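Local coordinates for leucine aminopeptidase 2, chloroplastic (Streptomyces sp. BC16019, PDB 5LHJ), which acts in the maturation of the peptide bottromycin as an M17-family metalloaminopeptidase, probably cleaving amino acids from the N-terminus of its substrate, at residues N344-V348 against V432-H436; L374-A378 against D440-A444; E420-L424 against F447-F451. All blocks are in the same frame, centred on the assembly; numbering follows the deposited sequence.

Contact 1: N344-V348 against V432-H436; sequences NEGRV and VNCSH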
loop_
_atom_site.group_PDB
_atom_site.type_symbol
_atom_site.label_atom_id
_atom_site.label_comp_id
_atom_site.label_asym_id
_atom_site.label_seq_id
_atom_site.Cartn_x
_atom_site.Cartn_y
_atom_site.Cartn_z
ATOM N N ASN A 344 2.298 1.492 -20.385
ATOM C CA ASN A 344 1.367 1.375 -21.523
ATOM C C ASN A 344 2.133 1.533 -22.844
ATOM O O ASN A 344 1.776 2.337 -23.716
ATOM C CB ASN A 344 0.212 2.374 -21.421
ATOM C CG ASN A 344 -0.877 1.927 -20.449
ATOM O OD1 ASN A 344 -0.803 0.843 -19.848
ATOM N ND2 ASN A 344 -1.905 2.757 -20.301
ATOM N N GLU A 345 3.174 0.724 -22.978
ATOM C CA GLU A 345 4.100 0.827 -24.115
ATOM C C GLU A 345 3.584 0.096 -25.349
ATOM O O GLU A 345 3.912 0.486 -26.460
ATOM C CB GLU A 345 5.508 0.345 -23.716
ATOM C CG GLU A 345 5.829 -1.126 -23.958
ATOM C CD GLU A 345 5.062 -2.115 -23.119
ATOM O OE1 GLU A 345 4.406 -1.724 -22.125
ATOM O OE2 GLU A 345 5.127 -3.311 -23.451
ATOM N N GLY A 346 2.784 -0.958 -25.158
ATOM C CA GLY A 346 2.292 -1.766 -26.267
ATOM C C GLY A 346 1.544 -0.969 -27.325
ATOM O O GLY A 346 1.787 -1.123 -28.532
ATOM N N ARG A 347 0.629 -0.102 -26.883
ATOM C CA ARG A 347 -0.166 0.669 -27.833
ATOM C C ARG A 347 0.710 1.639 -28.641
ATOM O O ARG A 347 0.460 1.878 -29.822
ATOM C CB ARG A 347 -1.327 1.390 -27.132
ATOM C CG ARG A 347 -0.948 2.553 -26.219
ATOM C CD ARG A 347 -2.111 2.901 -25.293
ATOM N NE ARG A 347 -2.314 1.842 -24.317
ATOM C CZ ARG A 347 -3.242 1.817 -23.355
ATOM N NH1 ARG A 347 -4.127 2.799 -23.204
ATOM N NH2 ARG A 347 -3.277 0.781 -22.539
ATOM N N VAL A 348 1.753 2.152 -28.000
ATOM C CA VAL A 348 2.695 3.089 -28.616
ATOM C C VAL A 348 3.538 2.381 -29.695
ATOM O O VAL A 348 3.776 2.941 -30.756
ATOM C CB VAL A 348 3.586 3.758 -27.526
ATOM C CG1 VAL A 348 4.679 4.625 -28.135
ATOM C CG2 VAL A 348 2.730 4.572 -26.567
ATOM N N VAL A 432 -2.833 10.915 -25.180
ATOM C CA VAL A 432 -2.004 10.255 -24.156
ATOM C C VAL A 432 -2.026 8.742 -24.340
ATOM O O VAL A 432 -2.963 8.202 -24.929
ATOM C CB VAL A 432 -2.464 10.562 -22.713
ATOM C CG1 VAL A 432 -2.369 12.046 -22.430
ATOM C CG2 VAL A 432 -3.880 10.027 -22.417
ATOM N N ASN A 433 -1.010 8.066 -23.802
ATOM C CA ASN A 433 -1.030 6.598 -23.720
ATOM C C ASN A 433 -1.605 6.053 -22.427
ATOM O O ASN A 433 -1.686 4.831 -22.283
ATOM C CB ASN A 433 0.349 5.982 -24.008
ATOM C CG ASN A 433 1.315 6.085 -22.840
ATOM O OD1 ASN A 433 1.257 7.008 -22.031
ATOM N ND2 ASN A 433 2.217 5.113 -22.754
ATOM N N CYS A 434 -2.004 6.927 -21.494
ATOM C CA CYS A 434 -2.603 6.497 -20.228
ATOM C C CYS A 434 -3.387 7.635 -19.601
ATOM O O CYS A 434 -2.840 8.731 -19.396
ATOM C CB CYS A 434 -1.518 6.046 -19.258
ATOM S SG CYS A 434 -2.130 5.404 -17.676
ATOM N N SER A 435 -4.659 7.385 -19.300
ATOM C CA SER A 435 -5.520 8.401 -18.668
ATOM C C SER A 435 -5.463 8.398 -17.151
ATOM O O SER A 435 -5.972 9.338 -16.511
ATOM C CB SER A 435 -6.980 8.180 -19.073
ATOM O OG SER A 435 -7.449 6.964 -18.537
ATOM N N HIS A 436 -4.920 7.328 -16.569
ATOM C CA HIS A 436 -4.991 7.075 -15.133
ATOM C C HIS A 436 -6.434 6.997 -14.625
ATOM O O HIS A 436 -6.680 7.196 -13.435
ATOM C CB HIS A 436 -4.200 8.120 -14.322
ATOM C CG HIS A 436 -2.790 8.291 -14.784
ATOM N ND1 HIS A 436 -2.391 9.346 -15.573
ATOM C CD2 HIS A 436 -1.687 7.540 -14.571
ATOM C CE1 HIS A 436 -1.101 9.238 -15.830
ATOM N NE2 HIS A 436 -0.652 8.142 -15.244
HETATM O O HOH W 1 -4.414 5.683 -24.066
#

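Contact 2: L374-A378 against D440-A444; sequences LTSAA and DTIQA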
loop_
_atom_site.group_PDB
_atom_site.type_symbol
_atom_site.label_atom_id
_atom_site.label_comp_id
_atom_site.label_asym_id
_atom_site.label_seq_id
_atom_site.Cartn_x
_atom_site.Cartn_y
_atom_site.Cartn_z
ATOM N N LEU A 374 -2.437 -6.621 -24.258
ATOM C CA LEU A 374 -2.360 -5.168 -24.189
ATOM C C LEU A 374 -2.650 -4.585 -22.816
ATOM O O LEU A 374 -1.852 -3.791 -22.335
ATOM C CB LEU A 374 -3.238 -4.517 -25.269
ATOM C CG LEU A 374 -2.806 -3.119 -25.726
ATOM C CD1 LEU A 374 -1.412 -3.140 -26.345
ATOM C CD2 LEU A 374 -3.813 -2.549 -26.698
ATOM N N THR A 375 -3.758 -4.971 -22.181
ATOM C CA THR A 375 -4.200 -4.281 -20.960
ATOM C C THR A 375 -4.558 -5.226 -19.841
ATOM O O THR A 375 -5.133 -6.281 -20.089
ATOM C CB THR A 375 -5.421 -3.371 -21.213
ATOM O OG1 THR A 375 -6.584 -4.161 -21.534
ATOM C CG2 THR A 375 -5.119 -2.400 -22.326
ATOM N N SER A 376 -4.258 -4.816 -18.617
ATOM C CA SER A 376 -4.604 -5.596 -17.436
ATOM C C SER A 376 -6.038 -5.335 -16.993
ATOM O O SER A 376 -6.616 -6.161 -16.297
ATOM C CB SER A 376 -3.639 -5.290 -16.299
ATOM O OG SER A 376 -3.660 -3.899 -16.000
ATOM N N ALA A 377 -6.621 -4.210 -17.411
ATOM C CA ALA A 377 -7.956 -3.809 -16.963
ATOM C C ALA A 377 -9.020 -4.790 -17.446
ATOM O O ALA A 377 -9.984 -5.033 -16.719
ATOM C CB ALA A 377 -8.273 -2.397 -17.425
ATOM N N ALA A 378 -8.775 -5.371 -18.634
ATOM C CA ALA A 378 -9.625 -6.393 -19.279
ATOM C C ALA A 378 -10.059 -7.465 -18.276
ATOM O O ALA A 378 -11.263 -7.610 -17.978
ATOM C CB ALA A 378 -8.886 -7.017 -20.460
ATOM N N ASP A 440 -9.370 1.566 -19.250
ATOM C CA ASP A 440 -8.162 1.509 -20.099
ATOM C C ASP A 440 -8.251 0.491 -21.253
ATOM O O ASP A 440 -7.663 0.714 -22.310
ATOM C CB ASP A 440 -6.892 1.248 -19.279
ATOM C CG ASP A 440 -5.625 1.408 -20.112
ATOM O OD1 ASP A 440 -5.452 2.483 -20.742
ATOM O OD2 ASP A 440 -4.837 0.434 -20.192
ATOM N N THR A 441 -8.969 -0.614 -21.070
ATOM C CA THR A 441 -9.106 -1.603 -22.143
ATOM C C THR A 441 -9.812 -0.991 -23.369
ATOM O O THR A 441 -9.353 -1.144 -24.507
ATOM C CB THR A 441 -9.846 -2.878 -21.664
ATOM O OG1 THR A 441 -9.137 -3.470 -20.562
ATOM C CG2 THR A 441 -9.931 -3.896 -22.797
ATOM N N ILE A 442 -10.886 -0.245 -23.114
ATOM C CA ILE A 442 -11.606 0.455 -24.181
ATOM C C ILE A 442 -10.766 1.622 -24.728
ATOM O O ILE A 442 -10.663 1.813 -25.955
ATOM C CB ILE A 442 -13.024 0.877 -23.719
ATOM C CG1 ILE A 442 -13.825 -0.409 -23.379
ATOM C CG2 ILE A 442 -13.692 1.729 -24.799
ATOM C CD1 ILE A 442 -15.290 -0.246 -23.086
ATOM N N GLN A 443 -10.125 2.375 -23.839
ATOM C CA GLN A 443 -9.281 3.492 -24.267
ATOM C C GLN A 443 -8.130 3.021 -25.160
ATOM O O GLN A 443 -7.812 3.683 -26.143
ATOM C CB GLN A 443 -8.727 4.261 -23.069
ATOM C CG GLN A 443 -9.805 4.980 -22.278
ATOM C CD GLN A 443 -9.380 5.293 -20.857
ATOM O OE1 GLN A 443 -8.192 5.488 -20.575
ATOM N NE2 GLN A 443 -10.350 5.372 -19.948
ATOM N N ALA A 444 -7.535 1.866 -24.836
ATOM C CA ALA A 444 -6.430 1.336 -25.660
ATOM C C ALA A 444 -6.896 0.989 -27.076
ATOM O O ALA A 444 -6.178 1.231 -28.058
ATOM C CB ALA A 444 -5.783 0.124 -25.005
HETATM O O HOH W 2 -4.979 -1.595 -18.244
#

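Contact 3: E420-L424 against F447-F451; sequences ERRNL and FLQDF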
loop_
_atom_site.group_PDB
_atom_site.type_symbol
_atom_site.label_atom_id
_atom_site.label_comp_id
_atom_site.label_asym_id
_atom_site.label_seq_id
_atom_site.Cartn_x
_atom_site.Cartn_y
_atom_site.Cartn_z
ATOM N N GLU A 420 -15.501 7.418 -24.305
ATOM C CA GLU A 420 -14.168 7.186 -23.734
ATOM C C GLU A 420 -13.041 7.908 -24.469
ATOM O O GLU A 420 -11.916 7.982 -23.950
ATOM C CB GLU A 420 -13.877 5.686 -23.620
ATOM C CG GLU A 420 -14.643 5.021 -22.486
ATOM C CD GLU A 420 -14.242 5.530 -21.102
ATOM O OE1 GLU A 420 -13.059 5.828 -20.872
ATOM O OE2 GLU A 420 -15.121 5.647 -20.233
ATOM N N ARG A 421 -13.315 8.455 -25.652
ATOM C CA ARG A 421 -12.290 9.208 -26.386
ATOM C C ARG A 421 -11.849 10.453 -25.629
ATOM O O ARG A 421 -10.712 10.893 -25.787
ATOM C CB ARG A 421 -12.743 9.578 -27.805
ATOM C CG ARG A 421 -12.847 8.370 -28.707
ATOM C CD ARG A 421 -12.990 8.724 -30.182
ATOM N NE ARG A 421 -12.458 7.629 -30.992
ATOM C CZ ARG A 421 -11.160 7.387 -31.212
ATOM N NH1 ARG A 421 -10.208 8.183 -30.711
ATOM N NH2 ARG A 421 -10.813 6.334 -31.944
ATOM N N ARG A 422 -12.709 11.003 -24.773
ATOM C CA ARG A 422 -12.301 12.148 -23.973
ATOM C C ARG A 422 -11.131 11.809 -23.040
ATOM O O ARG A 422 -10.366 12.697 -22.663
ATOM C CB ARG A 422 -13.461 12.695 -23.158
ATOM C CG ARG A 422 -13.856 11.830 -22.000
ATOM C CD ARG A 422 -15.207 12.265 -21.449
ATOM N NE ARG A 422 -15.269 11.900 -20.050
ATOM C CZ ARG A 422 -15.474 10.676 -19.576
ATOM N NH1 ARG A 422 -15.686 9.617 -20.366
ATOM N NH2 ARG A 422 -15.472 10.512 -18.274
ATOM N N ASN A 423 -11.010 10.536 -22.669
ATOM C CA ASN A 423 -9.883 10.068 -21.858
ATOM C C ASN A 423 -8.572 9.843 -22.600
ATOM O O ASN A 423 -7.577 9.483 -21.979
ATOM C CB ASN A 423 -10.291 8.840 -21.051
ATOM C CG ASN A 423 -11.224 9.207 -19.913
ATOM O OD1 ASN A 423 -11.082 10.285 -19.312
ATOM N ND2 ASN A 423 -12.185 8.343 -19.623
ATOM N N LEU A 424 -8.572 10.048 -23.907
ATOM C CA LEU A 424 -7.346 10.100 -24.688
ATOM C C LEU A 424 -6.716 11.518 -24.744
ATOM O O LEU A 424 -5.604 11.667 -25.218
ATOM C CB LEU A 424 -7.617 9.596 -26.103
ATOM C CG LEU A 424 -8.056 8.131 -26.257
ATOM C CD1 LEU A 424 -8.277 7.809 -27.719
ATOM C CD2 LEU A 424 -7.027 7.201 -25.649
ATOM N N PHE A 447 -7.390 4.232 -28.920
ATOM C CA PHE A 447 -6.041 4.698 -29.248
ATOM C C PHE A 447 -5.555 4.042 -30.545
ATOM O O PHE A 447 -5.114 4.747 -31.479
ATOM C CB PHE A 447 -5.105 4.406 -28.048
ATOM C CG PHE A 447 -3.689 4.863 -28.215
ATOM C CD1 PHE A 447 -2.803 4.184 -29.065
ATOM C CD2 PHE A 447 -3.205 5.940 -27.480
ATOM C CE1 PHE A 447 -1.483 4.596 -29.202
ATOM C CE2 PHE A 447 -1.878 6.341 -27.604
ATOM C CZ PHE A 447 -1.021 5.675 -28.473
ATOM N N LEU A 448 -5.621 2.714 -30.608
ATOM C CA LEU A 448 -5.179 1.976 -31.802
ATOM C C LEU A 448 -6.005 2.331 -33.036
ATOM O O LEU A 448 -5.471 2.442 -34.142
ATOM C CB LEU A 448 -5.250 0.467 -31.572
ATOM C CG LEU A 448 -4.348 -0.129 -30.487
ATOM C CD1 LEU A 448 -4.633 -1.622 -30.374
ATOM C CD2 LEU A 448 -2.876 0.108 -30.757
ATOM N N GLN A 449 -7.310 2.504 -32.839
ATOM C CA GLN A 449 -8.212 2.830 -33.940
ATOM C C GLN A 449 -7.757 4.074 -34.718
ATOM O O GLN A 449 -7.904 4.103 -35.939
ATOM C CB GLN A 449 -9.641 3.022 -33.434
ATOM C CG GLN A 449 -10.678 3.169 -34.544
ATOM C CD GLN A 449 -12.097 3.264 -34.008
ATOM O OE1 GLN A 449 -12.320 3.690 -32.876
ATOM N NE2 GLN A 449 -13.067 2.874 -34.834
ATOM N N ASP A 450 -7.204 5.064 -34.007
ATOM C CA ASP A 450 -6.706 6.327 -34.601
ATOM C C ASP A 450 -5.682 6.080 -35.733
ATOM O O ASP A 450 -5.525 6.906 -36.637
ATOM C CB ASP A 450 -5.949 7.193 -33.562
ATOM C CG ASP A 450 -6.824 7.811 -32.457
ATOM O OD1 ASP A 450 -8.068 7.845 -32.512
ATOM O OD2 ASP A 450 -6.187 8.295 -31.478
ATOM N N PHE A 451 -4.954 4.970 -35.663
ATOM C CA PHE A 451 -3.837 4.725 -36.578
ATOM C C PHE A 451 -4.193 3.854 -37.778
ATOM O O PHE A 451 -3.350 3.633 -38.632
ATOM C CB PHE A 451 -2.681 4.126 -35.785
ATOM C CG PHE A 451 -2.170 5.055 -34.737
ATOM C CD1 PHE A 451 -1.289 6.074 -35.071
ATOM C CD2 PHE A 451 -2.608 4.957 -33.421
ATOM C CE1 PHE A 451 -0.820 6.956 -34.100
ATOM C CE2 PHE A 451 -2.161 5.846 -32.451
ATOM C CZ PHE A 451 -1.259 6.838 -32.787
HETATM O O HOH W 3 -14.148 5.701 -32.326
#

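Contact 1: N344-V348 against V432-H436
Two asparagines can tie a loop to the start of a helix through reciprocal amide-to-carbonyl bonds. Asn344 ND2 donates to Asn433 O at 2.9 Å, and Asn433 ND2 in turn donates to Asn344 O at 3.0 Å, so each side-chain amide satisfies the other residue's carbonyl. The rest of the Asn433 amide is also used: OD1 accepts from Thr340 N, and ND2 reaches His341 O. Arg347 lays one guanidinium face over Asn433 O, but its NH1, 3.3 Å from that oxygen, is too poorly angled for a hydrogen bond. Arg347 NH1 forms a salt bridge with Asp440 OD1 and donates to a water 3.0 Å away, which donates to Val432 O, also at 3.0 Å. Val348 CG2 packs on Asn433 CB at 3.8 Å. Glu345, whose CA-to-CB bond points away from the loop, ligates both manganese ions of a site empty in this chain. Residues 345-347 fall in the Glu-Gly-Arg part of the M17 signature Asn-Thr-Asp-Ala-Glu-Gly-Arg-Leu, with Asn344 at its alanine position, at the dinuclear metal centre.

Contact 2: L374-A378 against D440-A444
One face of a helix commonly packs against a neighbouring loop, here through Asp440 and Thr441 with Ala444 a turn later. The direct polar link joins two hydroxyls: Thr441 OG1 donates to Thr375 OG1 at 2.8 Å, while Thr375 OG1 is also hydrogen-bonded to Asp462 OD2. A second link is indirect, with one water accepting from Ala377 N at 3.2 Å and donating to Asp440 OD2 at 2.8 Å; the other carboxylate oxygen, OD1, pairs with Arg347. In the alpha/beta catalytic domain, 374-378 follows strand 367-372, and helix 440-449 precedes strand 458-462, the parallel neighbour of 367-372 in the sheet. The loop lies beyond the C-terminal end of its strand, with Leu374 near the manganese ligand Lys261. Van der Waals contacts complete the joint. Ala444 CB meets Leu374 CD2 and Thr375 CG2, each at 3.7 Å, and Ala377 CB lies 3.4 Å from Thr441 OG1. Past Thr441, Ala381 of a second subunit packs against both this threonine and Ile442.

Contact 3: E420-L424 against F447-F451
Arg421 reaches Gln449 and Asp450 with its guanidinium, and the pairing is dominated by a salt bridge, Arg421 NH1 to Asp450 OD1 at 2.8 Å. The same oxygen takes a weak bond from Arg421 NH2 at 3.2 Å, and NH2 also donates to Gln449 OE1 at 3.2 Å. Both acceptors lie near the plane of the guanidinium, where its hydrogens point. A water bridges the NE-NH2 edge, accepting from Arg421 NE at 2.9 Å and donating to Gln449 OE1 at 2.8 Å. The charge of Asp450 is shared, because OD2 forms a salt bridge with Arg431. The backbone that presents the arginine is tightly wound: Leu424 N bonds to Arg421 O and Asn423 N to Glu420 O, both at 3.0 Å, as in a 3-10 turn. Beside the charges the contact turns apolar. Leu424 CD2 lies 4.2 Å from Phe447 CB and at the edge of the phenyl ring, while Leu424 CD1 sits 3.9 Å from Phe447 N. A 3-10 turn thus meets an alpha-helix through one long charged arm and one buried leucine, toward the end of a helix that precedes strand 458-462 in the alpha/beta catalytic domain.

Burial and chemistry change together across the three contacts. Contact 1 is the most enclosed and holds a manganese ligand; it relies on amide-to-carbonyl bonds between a helix start and a loop. Contacts 2 and 3 are only partly buried and use opposite ends of helix 440-449: a hydroxyl pair and aliphatic side chains near its beginning, a salt bridge beside an apolar contact farther along. Thr441 of contact 2 also meets a second subunit, whereas in 420-424 it is Glu420 and Arg422, outside the contact proper, that face it. Residues bridge from one contact to the next: Arg347 of contact 1 lies against Phe447 of contact 3, and Gln443 hydrogen-bonds both Ser435 and Glu420.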